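3-oxoacyl-(acyl-carrier protein) synthase II (Thermus thermophilus, PDB 1J3N) catalyses the condensation of an acyl chain with malonyl-ACP to give 3-oxoacyl-ACP, elongating fatty acids as a homodimeric beta-ketoacyl-ACP synthase. Local coordinates at the interface of chains A and B. Residues are numbered along the deposited sequence; one frame, centred on the assembly and turned at random. Chains: chain A/B, 3-oxoacyl-(acyl-carrier protein) synthase II.

Contact 1: the interface of chains A and B. Residues chain A 129-130, 132-133, 139; chain B 203, 267-268.
B:Met203 lies across A:Ile132 at about a right angle, its thioether tip against the flank of the isoleucine. The methionine is straight as far as SD and then bent at chi3 (-76°), which turns the CE methyl towards A:Ile132 CG1, a tight contact of 3.3 Å. Next to the isoleucine, on the same side of the sulfur, comes A:Pro133, whose ring runs past B:Met203 in the opposite direction, with CD 4.0 Å from SD. The same proline ring is pressed at its CG by the methyl CG2 of B:Thr268, at 3.4 Å again closer than ordinary van der Waals contact. B:Ile267 fills the next place along the seam with two branches. Its CG1 sits between backbone N and carbonyl carbon (chi1 55°), and the extended end of that branch carries CD1 towards A:Phe130. Its other branch, CG2, meets the terminal methyl of A:Met139, with CE 3.9 Å away and the two side chains crossing roughly perpendicular. No polar bond spans the patch, so this part of the dimer seam is held by shape and apolar burial alone. B:Ile267 CD1 touches A:Phe130 at the ring edge, in the ring plane, 4.0 Å from CD1 of the phenylalanine.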
loop_
_atom_site.group_PDB
_atom_site.type_symbol
_atom_site.label_atom_id
_atom_site.label_comp_id
_atom_site.label_asym_id
_atom_site.label_seq_id
_atom_site.Cartn_x
_atom_site.Cartn_y
_atom_site.Cartn_z
ATOM N N PRO A 129 13.015 19.273 -5.786
ATOM C CA PRO A 129 12.739 18.227 -6.779
ATOM C C PRO A 129 12.842 16.847 -6.132
ATOM O O PRO A 129 12.631 15.821 -6.782
ATOM C CB PRO A 129 13.806 18.462 -7.848
ATOM C CG PRO A 129 14.941 19.048 -7.078
ATOM C CD PRO A 129 14.242 20.014 -6.127
ATOM N N PHE A 130 13.166 16.831 -4.842
ATOM C CA PHE A 130 13.265 15.581 -4.104
ATOM C C PHE A 130 12.052 15.409 -3.187
ATOM O O PHE A 130 11.977 14.448 -2.420
ATOM C CB PHE A 130 14.554 15.552 -3.276
ATOM C CG PHE A 130 15.803 15.567 -4.108
ATOM C CD1 PHE A 130 16.193 14.437 -4.824
ATOM C CD2 PHE A 130 16.575 16.720 -4.201
ATOM C CE1 PHE A 130 17.336 14.456 -5.626
ATOM C CE2 PHE A 130 17.717 16.752 -4.998
ATOM C CZ PHE A 130 18.099 15.614 -5.714
ATOM N N ILE A 132 8.760 14.678 -3.880
ATOM C CA ILE A 132 8.034 13.445 -4.198
ATOM C C ILE A 132 8.797 12.178 -3.791
ATOM O O ILE A 132 8.269 11.343 -3.056
ATOM C CB ILE A 132 7.677 13.370 -5.713
ATOM C CG1 ILE A 132 6.738 14.521 -6.086
ATOM C CG2 ILE A 132 7.020 12.025 -6.039
ATOM C CD1 ILE A 132 5.487 14.585 -5.231
ATOM N N PRO A 133 10.048 12.021 -4.261
ATOM C CA PRO A 133 10.865 10.843 -3.933
ATOM C C PRO A 133 11.107 10.644 -2.435
ATOM O O PRO A 133 11.306 9.521 -1.978
ATOM C CB PRO A 133 12.175 11.110 -4.674
ATOM C CG PRO A 133 11.762 11.951 -5.827
ATOM C CD PRO A 133 10.758 12.896 -5.214
ATOM N N MET A 139 8.809 4.500 -1.120
ATOM C CA MET A 139 10.249 4.734 -1.122
ATOM C C MET A 139 11.052 3.945 -0.090
ATOM O O MET A 139 12.273 3.884 -0.180
ATOM C CB MET A 139 10.547 6.225 -0.997
ATOM C CG MET A 139 10.100 7.023 -2.207
ATOM S SD MET A 139 10.617 6.295 -3.762
ATOM C CE MET A 139 12.335 6.719 -3.795
ATOM N N MET B 203 10.750 18.563 -11.039
ATOM C CA MET B 203 11.466 17.324 -11.312
ATOM C C MET B 203 11.625 17.128 -12.812
ATOM O O MET B 203 12.267 16.178 -13.245
ATOM C CB MET B 203 10.713 16.116 -10.757
ATOM C CG MET B 203 10.699 15.972 -9.255
ATOM S SD MET B 203 9.866 14.410 -8.803
ATOM C CE MET B 203 8.214 14.849 -9.069
ATOM N N ILE B 267 16.104 6.569 -7.825
ATOM C CA ILE B 267 14.872 7.077 -7.207
ATOM C C ILE B 267 13.786 7.558 -8.167
ATOM O O ILE B 267 12.595 7.404 -7.886
ATOM C CB ILE B 267 15.155 8.227 -6.196
ATOM C CG1 ILE B 267 15.943 9.354 -6.869
ATOM C CG2 ILE B 267 15.903 7.687 -4.990
ATOM C CD1 ILE B 267 15.980 10.639 -6.048
ATOM N N THR B 268 14.185 8.145 -9.291
ATOM C CA THR B 268 13.214 8.632 -10.269
ATOM C C THR B 268 13.583 8.256 -11.699
ATOM O O THR B 268 12.742 8.304 -12.596
ATOM C CB THR B 268 13.057 10.166 -10.207
ATOM O OG1 THR B 268 14.315 10.794 -10.494
ATOM C CG2 THR B 268 12.567 10.596 -8.829
#

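Contact 2: the interface of chains A and B. Residues chain A 106, 109, 112, 195; chain B 112, 131, 135, 195.
A:Trp112 and B:Trp112 lie face to face on the two-fold axis, their indole planes only 3° from parallel. Each five-membered ring sits over the six-membered ring of its mate, the A five-membered and B six-membered centroids being 3.5 Å apart. Both NE1 atoms point to the same side of the stack, and A:Trp112 CG rests 3.5 Å from B:Trp112 CH2. On its far face B:Trp112 is backed by its own chain: B:Phe131 brings CZ to 3.7 Å above the plane, towards the rim, and B:Met135 lays CG beside it. A:Met109, bent at chi2 and chi3, closes the edge, its SD in the indole plane and 3.6 Å from B:Trp112 CH2. Around this close-packed core the contacts slacken. A:Met195 is extended, with CG anti to the backbone N (chi1 177°), and only its methyl CE reaches B:Phe131 CZ, at 3.9 Å. B:Met195 does likewise towards A:Trp112, CE to CZ3 at 3.9 Å, while A:Ile106 CG2 and B:Met135 CE stand 4.2 Å apart. The stacked pair joins the two copies of helix 109-122, and the looser apolar surroundings probably help shape the acyl-chain pocket, which in this family lies beside the dimer interface.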
loop_
_atom_site.group_PDB
_atom_site.type_symbol
_atom_site.label_atom_id
_atom_site.label_comp_id
_atom_site.label_asym_id
_atom_site.label_seq_id
_atom_site.Cartn_x
_atom_site.Cartn_y
_atom_site.Cartn_z
ATOM N N ILE A 106 1.896 6.763 7.080
ATOM C CA ILE A 106 1.895 8.166 6.667
ATOM C C ILE A 106 3.001 8.545 5.674
ATOM O O ILE A 106 2.817 9.437 4.845
ATOM C CB ILE A 106 2.025 9.072 7.922
ATOM C CG1 ILE A 106 0.784 8.910 8.802
ATOM C CG2 ILE A 106 2.222 10.527 7.523
ATOM C CD1 ILE A 106 0.771 9.829 10.008
ATOM N N MET A 109 6.351 12.309 6.749
ATOM C CA MET A 109 5.718 13.356 7.543
ATOM C C MET A 109 6.587 14.619 7.710
ATOM O O MET A 109 6.096 15.734 7.545
ATOM C CB MET A 109 5.348 12.790 8.917
ATOM C CG MET A 109 4.366 13.636 9.719
ATOM S SD MET A 109 2.761 13.840 8.909
ATOM C CE MET A 109 2.609 15.623 8.984
ATOM N N TRP A 112 6.787 16.460 4.458
ATOM C CA TRP A 112 5.537 17.138 4.156
ATOM C C TRP A 112 5.493 18.513 4.822
ATOM O O TRP A 112 5.055 19.488 4.214
ATOM C CB TRP A 112 4.340 16.301 4.625
ATOM C CG TRP A 112 3.756 15.398 3.563
ATOM C CD1 TRP A 112 3.803 14.031 3.523
ATOM C CD2 TRP A 112 2.975 15.806 2.431
ATOM N NE1 TRP A 112 3.090 13.563 2.438
ATOM C CE2 TRP A 112 2.574 14.632 1.752
ATOM C CE3 TRP A 112 2.577 17.050 1.926
ATOM C CZ2 TRP A 112 1.784 14.666 0.591
ATOM C CZ3 TRP A 112 1.792 17.086 0.770
ATOM C CH2 TRP A 112 1.405 15.898 0.118
ATOM N N MET A 195 2.653 18.572 13.378
ATOM C CA MET A 195 1.401 18.380 12.655
ATOM C C MET A 195 0.700 17.047 12.863
ATOM O O MET A 195 -0.524 16.992 12.854
ATOM C CB MET A 195 1.623 18.611 11.157
ATOM C CG MET A 195 0.389 18.374 10.300
ATOM S SD MET A 195 0.628 18.996 8.627
ATOM C CE MET A 195 -1.047 19.393 8.190
ATOM N N TRP B 112 -4.100 17.487 2.233
ATOM C CA TRP B 112 -2.766 17.860 2.689
ATOM C C TRP B 112 -2.528 19.360 2.493
ATOM O O TRP B 112 -2.036 20.042 3.397
ATOM C CB TRP B 112 -1.694 17.072 1.932
ATOM C CG TRP B 112 -1.252 15.794 2.600
ATOM C CD1 TRP B 112 -1.525 14.521 2.193
ATOM C CD2 TRP B 112 -0.398 15.673 3.743
ATOM N NE1 TRP B 112 -0.889 13.615 3.004
ATOM C CE2 TRP B 112 -0.190 14.295 3.964
ATOM C CE3 TRP B 112 0.213 16.598 4.601
ATOM C CZ2 TRP B 112 0.606 13.816 5.007
ATOM C CZ3 TRP B 112 1.003 16.121 5.640
ATOM C CH2 TRP B 112 1.192 14.741 5.834
ATOM N N PHE B 131 -8.569 15.599 9.336
ATOM C CA PHE B 131 -7.348 15.528 8.530
ATOM C C PHE B 131 -6.851 14.109 8.285
ATOM O O PHE B 131 -6.774 13.649 7.141
ATOM C CB PHE B 131 -6.229 16.334 9.190
ATOM C CG PHE B 131 -4.900 16.173 8.516
ATOM C CD1 PHE B 131 -4.754 16.476 7.169
ATOM C CD2 PHE B 131 -3.797 15.725 9.226
ATOM C CE1 PHE B 131 -3.526 16.336 6.537
ATOM C CE2 PHE B 131 -2.561 15.583 8.602
ATOM C CZ PHE B 131 -2.429 15.891 7.254
ATOM N N MET B 135 -7.012 12.089 4.647
ATOM C CA MET B 135 -5.837 11.976 3.789
ATOM C C MET B 135 -5.134 10.627 3.668
ATOM O O MET B 135 -4.542 10.351 2.626
ATOM C CB MET B 135 -4.802 13.035 4.179
ATOM C CG MET B 135 -4.002 12.717 5.425
ATOM S SD MET B 135 -2.542 11.683 5.134
ATOM C CE MET B 135 -1.727 11.848 6.726
ATOM N N MET B 195 0.581 22.363 -5.482
ATOM C CA MET B 195 1.777 21.732 -4.933
ATOM C C MET B 195 2.247 20.484 -5.687
ATOM O O MET B 195 3.450 20.293 -5.908
ATOM C CB MET B 195 1.534 21.393 -3.462
ATOM C CG MET B 195 2.782 21.099 -2.666
ATOM S SD MET B 195 2.386 20.837 -0.930
ATOM C CE MET B 195 3.930 20.158 -0.334
#

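Contact 3: the interface of chains A and B. Residues chain A 145, 150-154; chain B 261-262, 264, 399.
The carbonyl oxygen of A:Ser154 is gripped by the ring of B:His399 and by water 1. ND1 of the imidazole donates to this O at 2.8 Å, nearly straight (164° at H). The oxygen lies close to the imidazole plane, yet the donor stands 44° above the carbonyl plane. CG of B:His399 is anti to its own carbonyl carbon (chi1 -48°), an orientation that lets ND1 face chain A. Water 1 braces the same backbone: it bonds A:Ser154 N at 2.7 Å, reaches A:Ser154 O at 3.2 Å and crosses to B:Ser261 O at 2.9 Å. An alanine in place of B:His399 would probably leave A:Ser154 O without its direct side-chain donor from the partner chain and open a gap where the ring stood. Beside this polar group B:Ala262 puts its methyl CB 3.6 Å from A:Ser154 CB, while its backbone N makes a weak hydrogen bond to A:Thr151 O. The small side chain lets the end of strand 253-262 come close to the loop after helix 139-148. The site thus pins that loop to the partner subunit, and probably steadies the approach to 3-10 helix 160-162, where the family carries its nucleophilic cysteine.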
loop_
_atom_site.group_PDB
_atom_site.type_symbol
_atom_site.label_atom_id
_atom_site.label_comp_id
_atom_site.label_asym_id
_atom_site.label_seq_id
_atom_site.Cartn_x
_atom_site.Cartn_y
_atom_site.Cartn_z
ATOM N N ALA A 145 15.483 -2.027 -1.993
ATOM C CA ALA A 145 15.753 -2.779 -3.217
ATOM C C ALA A 145 16.957 -2.203 -3.955
ATOM O O ALA A 145 17.786 -2.948 -4.493
ATOM C CB ALA A 145 14.532 -2.753 -4.129
ATOM N N PHE A 150 18.162 -5.942 -4.968
ATOM C CA PHE A 150 17.132 -6.975 -4.960
ATOM C C PHE A 150 16.126 -6.638 -6.051
ATOM O O PHE A 150 15.436 -5.618 -5.972
ATOM C CB PHE A 150 16.424 -7.022 -3.601
ATOM C CG PHE A 150 17.332 -7.333 -2.433
ATOM C CD1 PHE A 150 18.412 -8.199 -2.575
ATOM C CD2 PHE A 150 17.050 -6.824 -1.168
ATOM C CE1 PHE A 150 19.194 -8.559 -1.490
ATOM C CE2 PHE A 150 17.824 -7.175 -0.064
ATOM C CZ PHE A 150 18.901 -8.046 -0.220
ATOM N N THR A 151 16.034 -7.485 -7.073
ATOM C CA THR A 151 15.125 -7.212 -8.180
ATOM C C THR A 151 13.830 -8.027 -8.185
ATOM O O THR A 151 13.120 -8.083 -9.201
ATOM C CB THR A 151 15.833 -7.403 -9.537
ATOM O OG1 THR A 151 16.289 -8.754 -9.643
ATOM C CG2 THR A 151 17.030 -6.452 -9.656
ATOM N N GLY A 152 13.542 -8.676 -7.063
ATOM C CA GLY A 152 12.305 -9.422 -6.937
ATOM C C GLY A 152 11.198 -8.395 -6.719
ATOM O O GLY A 152 11.491 -7.200 -6.562
ATOM N N PRO A 153 9.921 -8.809 -6.699
ATOM C CA PRO A 153 8.814 -7.866 -6.491
ATOM C C PRO A 153 9.072 -6.858 -5.363
ATOM O O PRO A 153 9.539 -7.230 -4.288
ATOM C CB PRO A 153 7.641 -8.792 -6.184
ATOM C CG PRO A 153 7.921 -9.964 -7.072
ATOM C CD PRO A 153 9.416 -10.185 -6.867
ATOM N N SER A 154 8.769 -5.588 -5.622
ATOM C CA SER A 154 8.968 -4.513 -4.650
ATOM C C SER A 154 7.643 -3.778 -4.473
ATOM O O SER A 154 7.289 -2.916 -5.281
ATOM C CB SER A 154 10.044 -3.543 -5.159
ATOM O OG SER A 154 10.424 -2.609 -4.163
ATOM N N SER B 261 8.698 -6.689 -10.472
ATOM C CA SER B 261 10.141 -6.631 -10.298
ATOM C C SER B 261 10.500 -5.224 -9.857
ATOM O O SER B 261 9.638 -4.355 -9.792
ATOM C CB SER B 261 10.861 -6.936 -11.608
ATOM O OG SER B 261 10.668 -5.878 -12.532
ATOM N N ALA B 262 11.779 -5.009 -9.557
ATOM C CA ALA B 262 12.266 -3.703 -9.130
ATOM C C ALA B 262 13.520 -3.370 -9.919
ATOM O O ALA B 262 14.384 -4.223 -10.075
ATOM C CB ALA B 262 12.583 -3.728 -7.638
ATOM N N ALA B 264 15.785 -1.368 -8.986
ATOM C CA ALA B 264 16.852 -1.305 -7.987
ATOM C C ALA B 264 17.955 -0.463 -8.616
ATOM O O ALA B 264 19.151 -0.765 -8.508
ATOM C CB ALA B 264 17.359 -2.703 -7.673
ATOM N N HIS B 399 9.472 0.410 -9.308
ATOM C CA HIS B 399 8.479 -0.653 -9.136
ATOM C C HIS B 399 7.876 -0.989 -10.501
ATOM O O HIS B 399 7.332 -0.113 -11.172
ATOM C CB HIS B 399 7.351 -0.193 -8.198
ATOM C CG HIS B 399 7.835 0.436 -6.930
ATOM N ND1 HIS B 399 8.100 -0.292 -5.788
ATOM C CD2 HIS B 399 8.148 1.720 -6.638
ATOM C CE1 HIS B 399 8.558 0.518 -4.849
ATOM N NE2 HIS B 399 8.598 1.744 -5.340
HETATM O O HOH W 1 7.477 -4.759 -7.898
#

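Contact 1 is about 17 Å from both contact 2 and contact 3, and contacts 2 and 3 are about 27 Å apart, measured between the centres of their C-alpha atoms. Helix 131-135 serves contacts 1 and 2, through chain A in the one and chain B in the other. Helix 139-148 supplies residues to contacts 1 and 3, and B:Met203 directly follows helix 194-202 of contact 2. The stacked core of contact 2 lies on the two-fold axis, whereas contacts 1 and 3 recur with the chains exchanged. Apolar packing thus gives way to hydrogen bonding along one continuous homodimer interface.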